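Local atomic coordinates of MsStt7d protein (Micromonas, PDB entry 4IX6), a protein that is probably a protein kinase that transfers phosphate from ATP to protein substrates, this chain being its kinase domain. Residues V164-V169 / I187-A192; L10-G15 / I88-K93; A112-N117 / E178-V183. All blocks are in the same frame, centred on the assembly; numbering follows the deposited sequence. Where two conformers were deposited one is given.

Contact 1: V164-V169 / I187-A192. With ADP (adenosine-5'-diphosphate), chain F.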
loop_
_atom_site.group_PDB
_atom_site.type_symbol
_atom_site.label_atom_id
_atom_site.label_comp_id
_atom_site.label_asym_id
_atom_site.label_seq_id
_atom_site.Cartn_x
_atom_site.Cartn_y
_atom_site.Cartn_z
ATOM N N VAL B 164 7.294 17.266 14.825
ATOM C CA VAL B 164 6.756 16.085 14.157
ATOM C C VAL B 164 5.226 16.070 14.170
ATOM O O VAL B 164 4.606 16.266 15.217
ATOM C CB VAL B 164 7.275 14.804 14.832
ATOM C CG1 VAL B 164 6.672 13.560 14.202
ATOM C CG2 VAL B 164 8.814 14.762 14.766
ATOM N N VAL B 165 4.628 15.883 12.997
ATOM C CA VAL B 165 3.199 15.620 12.885
ATOM C C VAL B 165 3.041 14.168 12.453
ATOM O O VAL B 165 3.634 13.732 11.452
ATOM C CB VAL B 165 2.527 16.545 11.862
ATOM C CG1 VAL B 165 1.044 16.180 11.684
ATOM C CG2 VAL B 165 2.679 17.986 12.293
ATOM N N HIS B 166 2.269 13.413 13.220
ATOM C CA HIS B 166 2.206 11.975 13.026
ATOM C C HIS B 166 1.487 11.608 11.715
ATOM O O HIS B 166 1.971 10.755 10.953
ATOM C CB HIS B 166 1.586 11.312 14.271
ATOM C CG HIS B 166 1.413 9.834 14.138
ATOM N ND1 HIS B 166 2.187 8.923 14.827
ATOM C CD2 HIS B 166 0.562 9.108 13.374
ATOM C CE1 HIS B 166 1.821 7.698 14.490
ATOM N NE2 HIS B 166 0.840 7.784 13.606
ATOM N N ARG B 167 0.352 12.266 11.465
ATOM C CA ARG B 167 -0.402 12.124 10.211
ATOM C C ARG B 167 -1.132 10.792 10.027
ATOM O O ARG B 167 -1.790 10.559 8.994
ATOM C CB ARG B 167 0.487 12.366 8.985
ATOM C CG ARG B 167 -0.305 12.544 7.717
ATOM C CD ARG B 167 -0.236 13.967 7.239
ATOM N NE ARG B 167 0.787 14.142 6.214
ATOM C CZ ARG B 167 0.552 14.043 4.907
ATOM N NH1 ARG B 167 -0.671 13.775 4.463
ATOM N NH2 ARG B 167 1.538 14.214 4.044
ATOM N N ASP B 168 -1.017 9.899 11.003
ATOM C CA ASP B 168 -1.779 8.654 10.939
ATOM C C ASP B 168 -2.301 8.230 12.305
ATOM O O ASP B 168 -2.254 7.052 12.681
ATOM C CB ASP B 168 -0.967 7.541 10.282
ATOM C CG ASP B 168 -1.843 6.448 9.695
ATOM O OD1 ASP B 168 -3.089 6.588 9.680
ATOM O OD2 ASP B 168 -1.289 5.440 9.229
ATOM N N VAL B 169 -2.813 9.208 13.043
ATOM C CA VAL B 169 -3.353 8.940 14.363
ATOM C C VAL B 169 -4.697 8.246 14.211
ATOM O O VAL B 169 -5.550 8.718 13.474
ATOM C CB VAL B 169 -3.527 10.236 15.167
ATOM C CG1 VAL B 169 -4.358 9.983 16.427
ATOM C CG2 VAL B 169 -2.144 10.820 15.510
ATOM N N ILE B 187 2.266 3.983 17.250
ATOM C CA ILE B 187 3.125 3.291 16.299
ATOM C C ILE B 187 2.974 3.923 14.915
ATOM O O ILE B 187 2.064 4.733 14.686
ATOM C CB ILE B 187 2.817 1.774 16.213
ATOM C CG1 ILE B 187 1.336 1.547 15.904
ATOM C CG2 ILE B 187 3.181 1.075 17.527
ATOM C CD1 ILE B 187 1.014 0.127 15.406
ATOM N N ASP B 188 3.874 3.551 14.007
ATOM C CA ASP B 188 3.741 3.837 12.573
ATOM C C ASP B 188 3.922 5.315 12.225
ATOM O O ASP B 188 2.955 6.053 11.982
ATOM C CB ASP B 188 2.415 3.284 12.038
ATOM C CG ASP B 188 2.322 3.345 10.532
ATOM O OD1 ASP B 188 3.337 3.670 9.872
ATOM O OD2 ASP B 188 1.223 3.045 10.010
ATOM N N LEU B 189 5.179 5.733 12.210
ATOM C CA LEU B 189 5.565 7.061 11.749
ATOM C C LEU B 189 5.812 7.085 10.239
ATOM O O LEU B 189 6.454 7.987 9.719
ATOM C CB LEU B 189 6.817 7.511 12.514
ATOM C CG LEU B 189 6.590 7.729 14.018
ATOM C CD1 LEU B 189 7.912 7.652 14.787
ATOM C CD2 LEU B 189 5.877 9.056 14.253
ATOM N N GLY B 190 5.269 6.099 9.532
ATOM C CA GLY B 190 5.466 5.994 8.095
ATOM C C GLY B 190 4.912 7.149 7.278
ATOM O O GLY B 190 5.363 7.393 6.158
ATOM N N ALA B 191 3.933 7.864 7.828
ATOM C CA ALA B 191 3.332 9.000 7.140
ATOM C C ALA B 191 3.781 10.313 7.775
ATOM O O ALA B 191 3.410 11.401 7.324
ATOM C CB ALA B 191 1.803 8.887 7.173
ATOM N N ALA B 192 4.590 10.208 8.826
ATOM C CA ALA B 192 4.925 11.376 9.620
ATOM C C ALA B 192 5.790 12.379 8.882
ATOM O O ALA B 192 6.580 12.031 8.002
ATOM C CB ALA B 192 5.580 10.963 10.926
HETATM P PB ADP F . -3.524 -2.321 10.468
HETATM O O1B ADP F . -3.540 -2.735 11.924
HETATM O O2B ADP F . -3.762 -3.471 9.515
HETATM O O3B ADP F . -4.353 -1.091 10.171
HETATM P PA ADP F . -0.905 -2.635 9.317
HETATM O O1A ADP F . 0.195 -1.659 8.958
HETATM O O2A ADP F . -1.646 -3.356 8.211
HETATM O O3A ADP F . -2.008 -1.819 10.181
HETATM O "O5'" ADP F . -0.277 -3.736 10.333
HETATM C "C5'" ADP F . 0.878 -3.481 11.152
HETATM C "C4'" ADP F . 0.765 -4.310 12.433
HETATM O "O4'" ADP F . 2.003 -4.385 13.162
HETATM C "C3'" ADP F . -0.278 -3.713 13.364
HETATM O "O3'" ADP F . -1.250 -4.702 13.702
HETATM C "C2'" ADP F . 0.476 -3.350 14.619
HETATM O "O2'" ADP F . -0.300 -3.645 15.785
HETATM C "C1'" ADP F . 1.742 -4.188 14.552
HETATM N N9 ADP F . 2.858 -3.416 15.111
HETATM C C8 ADP F . 3.534 -2.436 14.486
HETATM N N7 ADP F . 4.488 -1.925 15.296
HETATM C C5 ADP F . 4.418 -2.582 16.468
HETATM C C6 ADP F . 5.151 -2.547 17.747
HETATM N N6 ADP F . 6.172 -1.672 17.931
HETATM N N1 ADP F . 4.753 -3.403 18.714
HETATM C C2 ADP F . 3.754 -4.288 18.543
HETATM N N3 ADP F . 3.040 -4.376 17.395
HETATM C C4 ADP F . 3.337 -3.563 16.350
HETATM O O HOH W 1 2.671 8.166 10.375
#

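Contact 2: L10-G15 / I88-K93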
loop_
_atom_site.group_PDB
_atom_site.type_symbol
_atom_site.label_atom_id
_atom_site.label_comp_id
_atom_site.label_asym_id
_atom_site.label_seq_id
_atom_site.Cartn_x
_atom_site.Cartn_y
_atom_site.Cartn_z
ATOM N N LEU B 10 26.815 -0.932 3.828
ATOM C CA LEU B 10 25.568 -1.322 4.473
ATOM C C LEU B 10 25.371 -0.507 5.731
ATOM O O LEU B 10 26.313 -0.281 6.493
ATOM C CB LEU B 10 25.605 -2.805 4.834
ATOM C CG LEU B 10 25.653 -3.730 3.617
ATOM C CD1 LEU B 10 25.934 -5.163 4.048
ATOM C CD2 LEU B 10 24.348 -3.635 2.832
ATOM N N ARG B 11 24.137 -0.065 5.957
ATOM C CA ARG B 11 23.815 0.693 7.158
ATOM C C ARG B 11 23.538 -0.256 8.318
ATOM O O ARG B 11 22.866 -1.278 8.148
ATOM C CB ARG B 11 22.613 1.599 6.893
ATOM C CG ARG B 11 22.940 2.802 6.019
ATOM C CD ARG B 11 21.706 3.460 5.430
ATOM N NE ARG B 11 21.088 2.632 4.397
ATOM C CZ ARG B 11 20.041 2.998 3.667
ATOM N NH1 ARG B 11 19.487 4.190 3.850
ATOM N NH2 ARG B 11 19.554 2.181 2.741
ATOM N N ARG B 12 24.058 0.083 9.498
ATOM C CA ARG B 12 23.917 -0.769 10.672
ATOM C C ARG B 12 23.803 0.062 11.948
ATOM O O ARG B 12 24.236 1.209 11.993
ATOM C CB ARG B 12 25.123 -1.703 10.802
ATOM C CG ARG B 12 25.277 -2.694 9.667
ATOM C CD ARG B 12 24.183 -3.742 9.764
ATOM N NE ARG B 12 24.116 -4.612 8.589
ATOM C CZ ARG B 12 24.813 -5.736 8.441
ATOM N NH1 ARG B 12 25.662 -6.120 9.388
ATOM N NH2 ARG B 12 24.656 -6.476 7.339
ATOM N N THR B 13 23.233 -0.548 12.977
ATOM C CA THR B 13 23.136 0.042 14.301
ATOM C C THR B 13 24.061 -0.740 15.225
ATOM O O THR B 13 23.985 -1.964 15.284
ATOM C CB THR B 13 21.692 -0.076 14.823
ATOM O OG1 THR B 13 20.851 0.810 14.076
ATOM C CG2 THR B 13 21.607 0.284 16.308
ATOM N N PRO B 14 24.956 -0.037 15.942
ATOM C CA PRO B 14 25.867 -0.696 16.886
ATOM C C PRO B 14 25.113 -1.610 17.843
ATOM O O PRO B 14 24.140 -1.168 18.457
ATOM C CB PRO B 14 26.472 0.481 17.651
ATOM C CG PRO B 14 26.464 1.606 16.656
ATOM C CD PRO B 14 25.222 1.407 15.817
ATOM N N GLY B 15 25.536 -2.865 17.952
ATOM C CA GLY B 15 24.908 -3.784 18.885
ATOM C C GLY B 15 23.773 -4.599 18.302
ATOM O O GLY B 15 23.194 -5.452 18.979
ATOM N N ILE B 88 18.801 -2.317 10.249
ATOM C CA ILE B 88 19.730 -3.357 9.835
ATOM C C ILE B 88 19.623 -3.446 8.322
ATOM O O ILE B 88 18.554 -3.712 7.794
ATOM C CB ILE B 88 19.379 -4.744 10.423
ATOM C CG1 ILE B 88 18.874 -4.629 11.864
ATOM C CG2 ILE B 88 20.582 -5.703 10.280
ATOM C CD1 ILE B 88 17.358 -4.561 11.967
ATOM N N GLU B 89 20.706 -3.206 7.608
ATOM C CA GLU B 89 20.683 -3.343 6.155
ATOM C C GLU B 89 21.442 -4.585 5.697
ATOM O O GLU B 89 22.578 -4.770 6.064
ATOM C CB GLU B 89 21.246 -2.099 5.475
ATOM C CG GLU B 89 20.953 -2.044 3.977
ATOM C CD GLU B 89 21.373 -0.746 3.335
ATOM O OE1 GLU B 89 22.262 -0.066 3.844
ATOM O OE2 GLU B 89 20.799 -0.405 2.304
ATOM N N LEU B 90 20.802 -5.414 4.883
ATOM C CA LEU B 90 21.440 -6.624 4.381
ATOM C C LEU B 90 21.749 -6.519 2.905
ATOM O O LEU B 90 21.046 -5.883 2.175
ATOM C CB LEU B 90 20.562 -7.828 4.624
ATOM C CG LEU B 90 20.792 -8.247 6.054
ATOM C CD1 LEU B 90 19.826 -7.633 7.039
ATOM C CD2 LEU B 90 21.071 -9.705 6.270
ATOM N N GLY B 91 22.826 -7.161 2.490
ATOM C CA GLY B 91 23.170 -7.217 1.091
ATOM C C GLY B 91 22.586 -8.446 0.427
ATOM O O GLY B 91 21.831 -9.192 1.004
ATOM N N ALA B 92 22.963 -8.654 -0.824
ATOM C CA ALA B 92 22.436 -9.785 -1.595
ATOM C C ALA B 92 22.909 -11.153 -1.105
ATOM O O ALA B 92 22.094 -12.018 -0.779
ATOM C CB ALA B 92 22.714 -9.611 -3.084
ATOM N N LYS B 93 24.221 -11.361 -1.027
ATOM C CA LYS B 93 24.701 -12.693 -0.664
ATOM C C LYS B 93 24.442 -13.030 0.803
ATOM O O LYS B 93 24.225 -14.190 1.156
ATOM C CB LYS B 93 26.184 -12.849 -1.006
ATOM C CG LYS B 93 26.469 -12.854 -2.497
ATOM C CD LYS B 93 27.907 -13.253 -2.792
ATOM C CE LYS B 93 28.070 -14.765 -2.860
ATOM N NZ LYS B 93 27.552 -15.328 -4.139
#

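Contact 3: A112-N117 / E178-V183. With ADP (adenosine-5'-diphosphate), chain F.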
loop_
_atom_site.group_PDB
_atom_site.type_symbol
_atom_site.label_atom_id
_atom_site.label_comp_id
_atom_site.label_asym_id
_atom_site.label_seq_id
_atom_site.Cartn_x
_atom_site.Cartn_y
_atom_site.Cartn_z
ATOM N N ALA B 112 10.878 -2.353 19.603
ATOM C CA ALA B 112 10.378 -3.271 20.611
ATOM C C ALA B 112 8.941 -3.630 20.286
ATOM O O ALA B 112 8.172 -2.776 19.825
ATOM C CB ALA B 112 10.432 -2.628 21.981
ATOM N N ASN B 113 8.567 -4.879 20.535
ATOM C CA ASN B 113 7.160 -5.237 20.489
ATOM C C ASN B 113 6.489 -4.658 21.731
ATOM O O ASN B 113 6.775 -5.098 22.852
ATOM C CB ASN B 113 6.974 -6.755 20.423
ATOM C CG ASN B 113 5.526 -7.146 20.203
ATOM O OD1 ASN B 113 4.618 -6.514 20.738
ATOM N ND2 ASN B 113 5.303 -8.188 19.408
ATOM N N GLU B 114 5.639 -3.650 21.537
ATOM C CA GLU B 114 5.041 -2.935 22.679
ATOM C C GLU B 114 3.785 -3.598 23.237
ATOM O O GLU B 114 3.304 -3.219 24.300
ATOM C CB GLU B 114 4.718 -1.480 22.322
ATOM C CG GLU B 114 5.950 -0.655 21.950
ATOM C CD GLU B 114 6.797 -0.265 23.151
ATOM O OE1 GLU B 114 6.345 -0.445 24.309
ATOM O OE2 GLU B 114 7.924 0.238 22.923
ATOM N N GLY B 115 3.262 -4.589 22.527
ATOM C CA GLY B 115 2.073 -5.294 22.973
ATOM C C GLY B 115 1.351 -5.962 21.820
ATOM O O GLY B 115 1.431 -5.510 20.684
ATOM N N GLU B 116 0.629 -7.038 22.112
ATOM C CA GLU B 116 -0.017 -7.803 21.051
ATOM C C GLU B 116 -1.331 -7.177 20.574
ATOM O O GLU B 116 -1.877 -7.571 19.541
ATOM C CB GLU B 116 -0.223 -9.260 21.478
ATOM C CG GLU B 116 0.998 -10.129 21.212
ATOM C CD GLU B 116 1.370 -10.141 19.740
ATOM O OE1 GLU B 116 0.475 -10.407 18.909
ATOM O OE2 GLU B 116 2.547 -9.872 19.411
ATOM N N ASN B 117 -1.882 -6.221 21.309
ATOM C CA ASN B 117 -3.186 -5.692 20.910
ATOM C C ASN B 117 -3.255 -4.172 20.751
ATOM O O ASN B 117 -2.796 -3.419 21.609
ATOM C CB ASN B 117 -4.302 -6.198 21.834
ATOM C CG ASN B 117 -4.603 -7.675 21.633
ATOM O OD1 ASN B 117 -5.103 -8.084 20.586
ATOM N ND2 ASN B 117 -4.313 -8.479 22.644
ATOM N N GLU B 178 1.874 -2.964 27.685
ATOM C CA GLU B 178 1.793 -3.786 28.888
ATOM C C GLU B 178 2.997 -3.550 29.801
ATOM O O GLU B 178 2.854 -3.455 31.023
ATOM C CB GLU B 178 1.684 -5.270 28.504
ATOM C CG GLU B 178 2.830 -5.760 27.621
ATOM C CD GLU B 178 2.475 -6.977 26.765
ATOM O OE1 GLU B 178 3.413 -7.694 26.353
ATOM O OE2 GLU B 178 1.276 -7.206 26.488
ATOM N N LYS B 179 4.174 -3.424 29.198
ATOM C CA LYS B 179 5.415 -3.298 29.967
ATOM C C LYS B 179 5.731 -1.884 30.443
ATOM O O LYS B 179 6.773 -1.649 31.056
ATOM C CB LYS B 179 6.590 -3.843 29.161
ATOM C CG LYS B 179 6.535 -5.347 28.977
ATOM C CD LYS B 179 7.682 -5.818 28.117
ATOM C CE LYS B 179 7.425 -7.210 27.562
ATOM N NZ LYS B 179 8.434 -7.566 26.527
ATOM N N ASP B 180 4.843 -0.945 30.155
ATOM C CA ASP B 180 4.940 0.393 30.714
ATOM C C ASP B 180 3.596 0.805 31.307
ATOM O O ASP B 180 3.088 1.905 31.064
ATOM C CB ASP B 180 5.465 1.395 29.686
ATOM C CG ASP B 180 6.951 1.192 29.395
ATOM O OD1 ASP B 180 7.771 1.536 30.274
ATOM O OD2 ASP B 180 7.312 0.683 28.306
ATOM N N GLY B 181 3.033 -0.107 32.091
ATOM C CA GLY B 181 1.867 0.193 32.909
ATOM C C GLY B 181 0.579 0.351 32.124
ATOM O O GLY B 181 -0.417 0.828 32.661
ATOM N N GLY B 182 0.594 -0.048 30.857
ATOM C CA GLY B 182 -0.600 0.036 30.038
ATOM C C GLY B 182 -0.772 1.352 29.313
ATOM O O GLY B 182 -1.746 1.523 28.579
ATOM N N VAL B 183 0.175 2.271 29.490
ATOM C CA VAL B 183 0.109 3.586 28.853
ATOM C C VAL B 183 0.060 3.432 27.324
ATOM O O VAL B 183 0.687 2.537 26.767
ATOM C CB VAL B 183 1.335 4.459 29.248
ATOM C CG1 VAL B 183 2.622 3.903 28.642
ATOM C CG2 VAL B 183 1.137 5.908 28.841
HETATM P PB ADP F . -3.524 -2.321 10.468
HETATM O O1B ADP F . -3.540 -2.735 11.924
HETATM O O2B ADP F . -3.762 -3.471 9.515
HETATM O O3B ADP F . -4.353 -1.091 10.171
HETATM P PA ADP F . -0.905 -2.635 9.317
HETATM O O1A ADP F . 0.195 -1.659 8.958
HETATM O O2A ADP F . -1.646 -3.356 8.211
HETATM O O3A ADP F . -2.008 -1.819 10.181
HETATM O "O5'" ADP F . -0.277 -3.736 10.333
HETATM C "C5'" ADP F . 0.878 -3.481 11.152
HETATM C "C4'" ADP F . 0.765 -4.310 12.433
HETATM O "O4'" ADP F . 2.003 -4.385 13.162
HETATM C "C3'" ADP F . -0.278 -3.713 13.364
HETATM O "O3'" ADP F . -1.250 -4.702 13.702
HETATM C "C2'" ADP F . 0.476 -3.350 14.619
HETATM O "O2'" ADP F . -0.300 -3.645 15.785
HETATM C "C1'" ADP F . 1.742 -4.188 14.552
HETATM N N9 ADP F . 2.858 -3.416 15.111
HETATM C C8 ADP F . 3.534 -2.436 14.486
HETATM N N7 ADP F . 4.488 -1.925 15.296
HETATM C C5 ADP F . 4.418 -2.582 16.468
HETATM C C6 ADP F . 5.151 -2.547 17.747
HETATM N N6 ADP F . 6.172 -1.672 17.931
HETATM N N1 ADP F . 4.753 -3.403 18.714
HETATM C C2 ADP F . 3.754 -4.288 18.543
HETATM N N3 ADP F . 3.040 -4.376 17.395
HETATM C C4 ADP F . 3.337 -3.563 16.350
HETATM O O HOH W 2 9.011 -5.183 24.577
HETATM O O HOH W 3 4.713 -3.300 26.463
#

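Contact 1: V164-V169 / I187-A192
The HRD motif of the kinase catalytic loop meets the DLG motif, this protein's counterpart of DFG, where His-166 and Asp-168 come against Ile-187, Asp-188 and Ala-191. The His-166 ring reaches the DLG backbone with its outer edge: CE1 lies 3.0 Å from Ile-187 O and close to the ring plane. NE2 is 3.2 Å from Asp-188 O, but the angle is too poor for a hydrogen bond, and ND1, beside Leu-189 CD2, is buried with no partner. With CG anti to the backbone N (chi1 177°), the ring folds back to the other segment although its CB starts away from it. A water over one face of the ring, offset toward the rim, carries the polar link: it donates to His-166 O and to Asp-188 O (2.7 Å to each) and accepts from Ala-191 N (2.9 Å). Asp-188 OD1 takes Gly-190 N at 3.1 Å in an Asx turn, the donor coming to the anti side and out of the carboxylate plane; it overlaps the type I turn from Leu-189 to Ala-192. That second turn brings Ala-192 CA to 3.3 Å from Val-165 O, a CA-H...O contact. The magnesium-binding Asp-168 and Asp-188 approach with OD2 atoms 3.6 Å apart and carboxylate planes 69° from each other, while Asp-168 OD1 is salt-bridged to Lys-170. Arg-167 CB rests on Ala-191 CB at 4.1 Å. Asp-249 of helix 247-261 accepts the backbone N-H groups of both His-166 and Arg-167.

Contact 2: L10-G15 / I88-K93
The guanidinium groups of Arg-11 and Arg-12 both meet Glu-89 edge-on, each with NE and NH2 and acceptors in the guanidinium plane, yet they hold different parts of it. Arg-11 spans the carboxylate in a side-on salt bridge, NE to OE1 at 3.0 Å and NH2 to OE2 at 2.9 Å; both bonds are nearly straight (179°) and meet it from above its plane, 54° out. Arg-12 instead closes NE and NH2 on the single carbonyl atom Glu-89 O, each at 3.0 Å and from the same face. OE1 carries a second bond through its anti lone pair, to Arg-11 N at 2.8 Å, so three N-H groups hold the carboxylate and two the carbonyl. Extended beyond CG, the glutamate chain brings its acid across to the Arg-11 guanidinium, the planes 53° apart. Between the backbones, Glu-89 N donates to Arg-11 O at 2.9 Å, and Leu-10 CD2 lies 3.9 Å from Glu-89 CG. Segment 10-15 thus runs beside strand 84-90 of the N-lobe sheet, where Thr-13 OG1 also takes Cys-87 N. Strand 106-112 pairs antiparallel with that strand, Trp-108 with Ile-88 and Gly-106 with Leu-90, and Glu-64 of helix 59-76 salt-bridges Arg-11 NH1.

Contact 3: A112-N117 / E178-V183
Glu-114 OE1 and Asp-180 OD2 stand 4.3 Å apart and share Lys-185 NZ as salt-bridge partner, which probably offsets their like charges; Glu-114 OE2 accepts from Arg-83 N. More loosely, Glu-178 OE2 reaches within 4.1 Å of Gly-115 CA. Two waters join 112-117 to Lys-179: one donates to Asn-113 O (2.8 Å) and accepts from Lys-179 NZ, the other donates to Glu-114 O (2.6 Å) and accepts from Lys-179 N. Hydrogen bonds within 112-117 shape the kinase hinge: with CG anti to the backbone N (chi1 -173°), Asn-113 turns OD1 to Gly-115 N at 3.0 Å, in the carbonyl plane, an Asx turn, and its ND2 donates at 3.2 Å to OE2 of Glu-116, whose OE1 is salt-bridged to Arg-38. An alanine here removes the acceptor of Gly-115 N and a donor to Glu-116, and the hinge would probably be freer to flex beside the adenine. The hinge reads the adenine by two bonds, ADP N6 to Ala-112 O and Glu-114 N to ADP N1, each 3.0 Å. It leads from strand 106-112 to helix 119-125, and the type I' turn from Asp-180 to Val-183 lies in the loop joining strands 174-176 and 184-186.

Contacts 1 and 3 flank one bound ADP. Contact 3 holds the adenine at the hinge, and in contact 1 Ile-187 CD1 comes within 3.6 Å of ADP C2' on the ribose, next to the magnesium-binding Asp-188. Their centres are about 19 Å apart, and the side chains of Glu-114 and Asp-188 about 11 Å. Strand 184-186 joins 178-183 directly to 187-192, so the hairpin beside the hinge runs straight into the DLG motif. Contact 2 stands apart on the N-lobe, its centre about 25 Å from that of contact 1 and 27 Å from that of contact 3, with the Glu-89 side chain about 9 Å from a bound magnesium ion.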